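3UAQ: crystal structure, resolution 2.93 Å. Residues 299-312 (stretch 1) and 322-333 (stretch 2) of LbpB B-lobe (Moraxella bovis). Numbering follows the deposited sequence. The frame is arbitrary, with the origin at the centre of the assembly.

Stretch 1, residues 299-312: NFFNKNADNRLEGG
Stretch 2 (322-333) AGKFLTNDNSVF

The strand that runs through Leu-309 to Gly-312 is antiparallel to strand 322-326, their axes 170° apart and 4.6 Å away at closest approach. The register is set by Leu-309 opposite Phe-325 and Gly-311 opposite Gly-323, non-hydrogen-bonded pairs with CA-CA distances of 4.0 and 3.7 Å; Glu-310/Lys-324 and Gly-312/Ala-322 are the hydrogen-bonded pairs, both with CA-CA distances of 5.7 Å. Each of the latter closes a two-bond ring: Glu-310 N to Lys-324 O and Lys-324 N to Glu-310 O are both 2.9 Å, Gly-312 N to Ala-322 O is 2.9 Å and Ala-322 N to Gly-312 O is 3.0 Å. Leu-326 N extends the ladder to Arg-308 O at 3.2 Å.

The glycine pair permits the tight approach. Both residues are nearly fully extended (phi/psi 179/-171 and -176/-169), and an ideal CB on Gly-323 would lie 2.3 Å from Glu-310 O, while one on Gly-311 would lie 2.8 Å from Ala-322 O. On the same face, Leu-309 (chi1 t) packs its CB 3.5 Å from CB of Phe-325 (chi1 p, chi2 74°), whose CD1 also meets Ala-305 CB at 3.7 Å. On the other face, Glu-310 (chi1 p) and Lys-324 (p) pair their charges in a salt bridge, OE2 to NZ 3.2 Å, although the NZ position is less certain.

A type II turn from Ala-305 to Arg-308 leads into the strand and carries the chain round a corner, closed by Arg-308 N to Ala-305 O at 3.3 Å. Against it, Thr-327 to Asn-330 form a type I turn, with Asn-330 N bonded to Thr-327 O at 3.1 Å. Asn-328 (chi1 m, chi2 -13°) ties its turn to the 304-306 segment through backbone and amide: its N donates to Asn-304 O (2.9 Å), its OD1 accepts from Asp-306 N (3.1 Å), and its ND2 donates to Asp-306 OD2 (2.6 Å). Asp-306 OD1 is satisfied by Asn-304 ND2 at 3.1 Å.

Arg-308 (m, t, p, chi4 85°) reaches Leu-326 O, which the ladder leaves free, and Thr-327 O, which also takes the turn bond from Asn-330 N. Its NE donates to Leu-326 O at 2.8 Å and weakly to Thr-327 O at 3.0 Å; NH2 adds another weak bond to Thr-327 O at 2.9 Å. Asn-328 CA covers one guanidinium face.

Thr-327 (chi1 p) braces its own turn: OG1 accepts from Val-332 N at 2.7 Å and donates to Ser-331 OG at 2.8 Å, which passes a very short 2.4 Å bond to Asp-329 OD1. Beyond this network, Val-332 CG2 packs 4.1 Å from Phe-301 CD1.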

# COMPACT_ATOMS: atom_id res chain seq x y z
N ASN A 299 -15.34 27.52 4.20
CA ASN A 299 -15.45 26.52 3.15
C ASN A 299 -14.36 26.66 2.10
O ASN A 299 -14.31 27.66 1.37
CB ASN A 299 -16.83 26.64 2.49
CG ASN A 299 -17.15 25.47 1.56
OD1 ASN A 299 -16.26 24.81 1.05
ND2 ASN A 299 -18.43 25.22 1.35
N PHE A 300 -13.48 25.66 2.03
CA PHE A 300 -12.43 25.61 1.02
C PHE A 300 -12.99 25.44 -0.38
O PHE A 300 -12.33 25.76 -1.37
CB PHE A 300 -11.51 24.42 1.30
CG PHE A 300 -10.54 24.63 2.42
CD1 PHE A 300 -9.83 25.82 2.54
CD2 PHE A 300 -10.32 23.63 3.36
CE1 PHE A 300 -8.93 26.01 3.58
CE2 PHE A 300 -9.42 23.82 4.40
CZ PHE A 300 -8.73 25.01 4.51
N PHE A 301 -14.22 24.94 -0.46
CA PHE A 301 -14.77 24.40 -1.70
C PHE A 301 -15.94 25.23 -2.25
O PHE A 301 -17.01 24.68 -2.55
CB PHE A 301 -15.19 22.96 -1.46
CG PHE A 301 -14.25 22.21 -0.57
CD1 PHE A 301 -13.05 21.72 -1.07
CD2 PHE A 301 -14.54 22.02 0.78
CE1 PHE A 301 -12.15 21.03 -0.24
CE2 PHE A 301 -13.65 21.33 1.61
CZ PHE A 301 -12.45 20.84 1.09
N ASN A 302 -15.72 26.53 -2.39
CA ASN A 302 -16.77 27.46 -2.81
C ASN A 302 -16.68 27.87 -4.29
O ASN A 302 -17.54 28.60 -4.78
CB ASN A 302 -16.76 28.71 -1.93
CG ASN A 302 -15.36 29.28 -1.73
OD1 ASN A 302 -14.37 28.56 -1.83
ND2 ASN A 302 -15.28 30.57 -1.45
N LYS A 303 -15.65 27.41 -4.99
CA LYS A 303 -15.48 27.76 -6.40
C LYS A 303 -15.55 26.54 -7.29
O LYS A 303 -15.06 25.46 -6.93
CB LYS A 303 -14.15 28.47 -6.63
CG LYS A 303 -13.95 29.72 -5.81
CD LYS A 303 -15.08 30.71 -6.01
CE LYS A 303 -14.82 32.00 -5.24
NZ LYS A 303 -16.04 32.83 -5.10
N ASN A 304 -16.16 26.71 -8.46
CA ASN A 304 -16.17 25.68 -9.48
C ASN A 304 -14.81 25.52 -10.12
O ASN A 304 -13.88 26.29 -9.86
CB ASN A 304 -17.16 26.03 -10.59
CG ASN A 304 -18.58 26.12 -10.10
OD1 ASN A 304 -18.86 25.91 -8.91
ND2 ASN A 304 -19.50 26.44 -11.00
N ALA A 305 -14.70 24.49 -10.96
CA ALA A 305 -13.66 24.42 -11.97
C ALA A 305 -14.41 24.33 -13.29
O ALA A 305 -14.59 23.24 -13.84
CB ALA A 305 -12.79 23.20 -11.76
N ASP A 306 -14.88 25.48 -13.78
CA ASP A 306 -15.67 25.53 -15.01
C ASP A 306 -14.79 25.25 -16.22
O ASP A 306 -13.84 25.99 -16.50
CB ASP A 306 -16.35 26.90 -15.17
CG ASP A 306 -17.29 27.23 -14.01
OD1 ASP A 306 -18.32 26.54 -13.87
OD2 ASP A 306 -16.99 28.19 -13.26
N ASN A 307 -15.09 24.16 -16.92
CA ASN A 307 -14.25 23.74 -18.04
C ASN A 307 -12.80 23.58 -17.63
O ASN A 307 -11.89 23.90 -18.41
CB ASN A 307 -14.35 24.76 -19.18
CG ASN A 307 -15.58 24.55 -20.04
OD1 ASN A 307 -15.83 23.44 -20.51
ND2 ASN A 307 -16.36 25.61 -20.23
N ARG A 308 -12.57 23.10 -16.42
CA ARG A 308 -11.22 22.90 -15.90
C ARG A 308 -11.10 21.53 -15.24
O ARG A 308 -10.27 21.33 -14.34
CB ARG A 308 -10.85 24.01 -14.92
CG ARG A 308 -10.76 25.39 -15.55
CD ARG A 308 -10.85 26.51 -14.52
NE ARG A 308 -9.69 26.56 -13.63
CZ ARG A 308 -8.55 27.19 -13.91
NH1 ARG A 308 -8.40 27.81 -15.07
NH2 ARG A 308 -7.55 27.19 -13.03
N LEU A 309 -11.93 20.59 -15.69
CA LEU A 309 -11.83 19.20 -15.26
C LEU A 309 -11.55 18.30 -16.46
O LEU A 309 -12.19 18.45 -17.50
CB LEU A 309 -13.12 18.76 -14.57
CG LEU A 309 -13.21 17.27 -14.20
CD1 LEU A 309 -13.90 17.11 -12.87
CD2 LEU A 309 -13.94 16.47 -15.28
N GLU A 310 -10.59 17.40 -16.33
CA GLU A 310 -10.26 16.48 -17.41
C GLU A 310 -10.00 15.08 -16.86
O GLU A 310 -9.70 14.93 -15.68
CB GLU A 310 -9.03 16.97 -18.19
CG GLU A 310 -7.71 16.60 -17.55
CD GLU A 310 -7.19 15.28 -18.06
OE1 GLU A 310 -7.50 14.93 -19.22
OE2 GLU A 310 -6.46 14.60 -17.31
N GLY A 311 -10.12 14.07 -17.70
CA GLY A 311 -9.88 12.71 -17.27
C GLY A 311 -10.10 11.69 -18.37
O GLY A 311 -10.28 12.04 -19.54
N GLY A 312 -10.07 10.42 -17.99
CA GLY A 312 -10.26 9.36 -18.95
C GLY A 312 -10.63 8.02 -18.35
O GLY A 312 -10.58 7.82 -17.12
N ALA A 322 -10.23 7.94 -14.19
CA ALA A 322 -9.47 8.81 -13.31
C ALA A 322 -9.24 10.15 -13.98
O ALA A 322 -9.26 10.24 -15.21
CB ALA A 322 -8.14 8.16 -12.92
N GLY A 323 -9.03 11.18 -13.18
CA GLY A 323 -8.83 12.52 -13.72
C GLY A 323 -8.52 13.55 -12.65
O GLY A 323 -8.26 13.20 -11.50
N LYS A 324 -8.55 14.82 -13.04
CA LYS A 324 -8.19 15.92 -12.17
C LYS A 324 -8.99 17.15 -12.54
O LYS A 324 -9.57 17.23 -13.63
CB LYS A 324 -6.71 16.25 -12.33
CG LYS A 324 -6.32 16.53 -13.77
CD LYS A 324 -5.43 17.76 -13.90
CE LYS A 324 -5.21 18.14 -15.37
NZ LYS A 324 -4.69 16.99 -16.16
N PHE A 325 -9.03 18.12 -11.64
CA PHE A 325 -9.53 19.44 -11.96
C PHE A 325 -8.87 20.46 -11.05
O PHE A 325 -8.41 20.13 -9.95
CB PHE A 325 -11.06 19.51 -11.86
CG PHE A 325 -11.60 19.42 -10.45
CD1 PHE A 325 -11.49 20.50 -9.58
CD2 PHE A 325 -12.24 18.28 -10.01
CE1 PHE A 325 -11.99 20.42 -8.28
CE2 PHE A 325 -12.75 18.19 -8.72
CZ PHE A 325 -12.62 19.27 -7.86
N LEU A 326 -8.81 21.70 -11.52
CA LEU A 326 -8.25 22.79 -10.74
C LEU A 326 -9.21 23.97 -10.83
O LEU A 326 -9.60 24.40 -11.92
CB LEU A 326 -6.88 23.20 -11.27
CG LEU A 326 -6.28 24.47 -10.65
CD1 LEU A 326 -5.83 24.20 -9.22
CD2 LEU A 326 -5.13 25.00 -11.50
N THR A 327 -9.59 24.50 -9.67
CA THR A 327 -10.65 25.49 -9.60
C THR A 327 -10.34 26.81 -10.33
O THR A 327 -9.19 27.08 -10.70
CB THR A 327 -11.04 25.77 -8.15
OG1 THR A 327 -9.85 26.04 -7.39
CG2 THR A 327 -11.74 24.55 -7.57
N ASN A 328 -11.38 27.62 -10.52
CA ASN A 328 -11.28 28.88 -11.26
C ASN A 328 -10.26 29.87 -10.68
O ASN A 328 -9.54 30.53 -11.42
CB ASN A 328 -12.65 29.56 -11.35
CG ASN A 328 -13.61 28.83 -12.27
OD1 ASN A 328 -13.20 27.95 -13.03
ND2 ASN A 328 -14.88 29.19 -12.22
N ASP A 329 -10.22 29.97 -9.35
CA ASP A 329 -9.30 30.88 -8.68
C ASP A 329 -8.11 30.13 -8.09
O ASP A 329 -7.54 30.56 -7.08
CB ASP A 329 -10.02 31.66 -7.58
CG ASP A 329 -10.58 30.75 -6.50
OD1 ASP A 329 -10.76 29.55 -6.78
OD2 ASP A 329 -10.85 31.25 -5.38
N ASN A 330 -7.73 29.02 -8.72
CA ASN A 330 -6.55 28.27 -8.32
C ASN A 330 -6.53 28.00 -6.81
O ASN A 330 -5.50 28.19 -6.15
CB ASN A 330 -5.29 29.02 -8.75
CG ASN A 330 -5.35 29.44 -10.21
OD1 ASN A 330 -5.54 28.62 -11.10
ND2 ASN A 330 -5.22 30.74 -10.45
N SER A 331 -7.67 27.56 -6.29
CA SER A 331 -7.87 27.42 -4.85
C SER A 331 -7.99 25.95 -4.42
O SER A 331 -7.71 25.60 -3.27
CB SER A 331 -9.13 28.18 -4.43
OG SER A 331 -10.23 27.82 -5.25
N VAL A 332 -8.41 25.09 -5.35
CA VAL A 332 -8.44 23.66 -5.09
C VAL A 332 -7.98 22.86 -6.29
O VAL A 332 -8.48 23.03 -7.40
CB VAL A 332 -9.84 23.17 -4.68
CG1 VAL A 332 -9.87 21.64 -4.67
CG2 VAL A 332 -10.23 23.73 -3.32
N PHE A 333 -7.00 21.99 -6.06
CA PHE A 333 -6.61 21.02 -7.07
C PHE A 333 -7.03 19.65 -6.58
O PHE A 333 -6.68 19.24 -5.48
CB PHE A 333 -5.11 21.05 -7.32
CG PHE A 333 -4.64 19.97 -8.24
CD1 PHE A 333 -4.04 18.83 -7.73
CD2 PHE A 333 -4.79 20.09 -9.61
CE1 PHE A 333 -3.59 17.83 -8.58
CE2 PHE A 333 -4.35 19.09 -10.47
CZ PHE A 333 -3.75 17.96 -9.95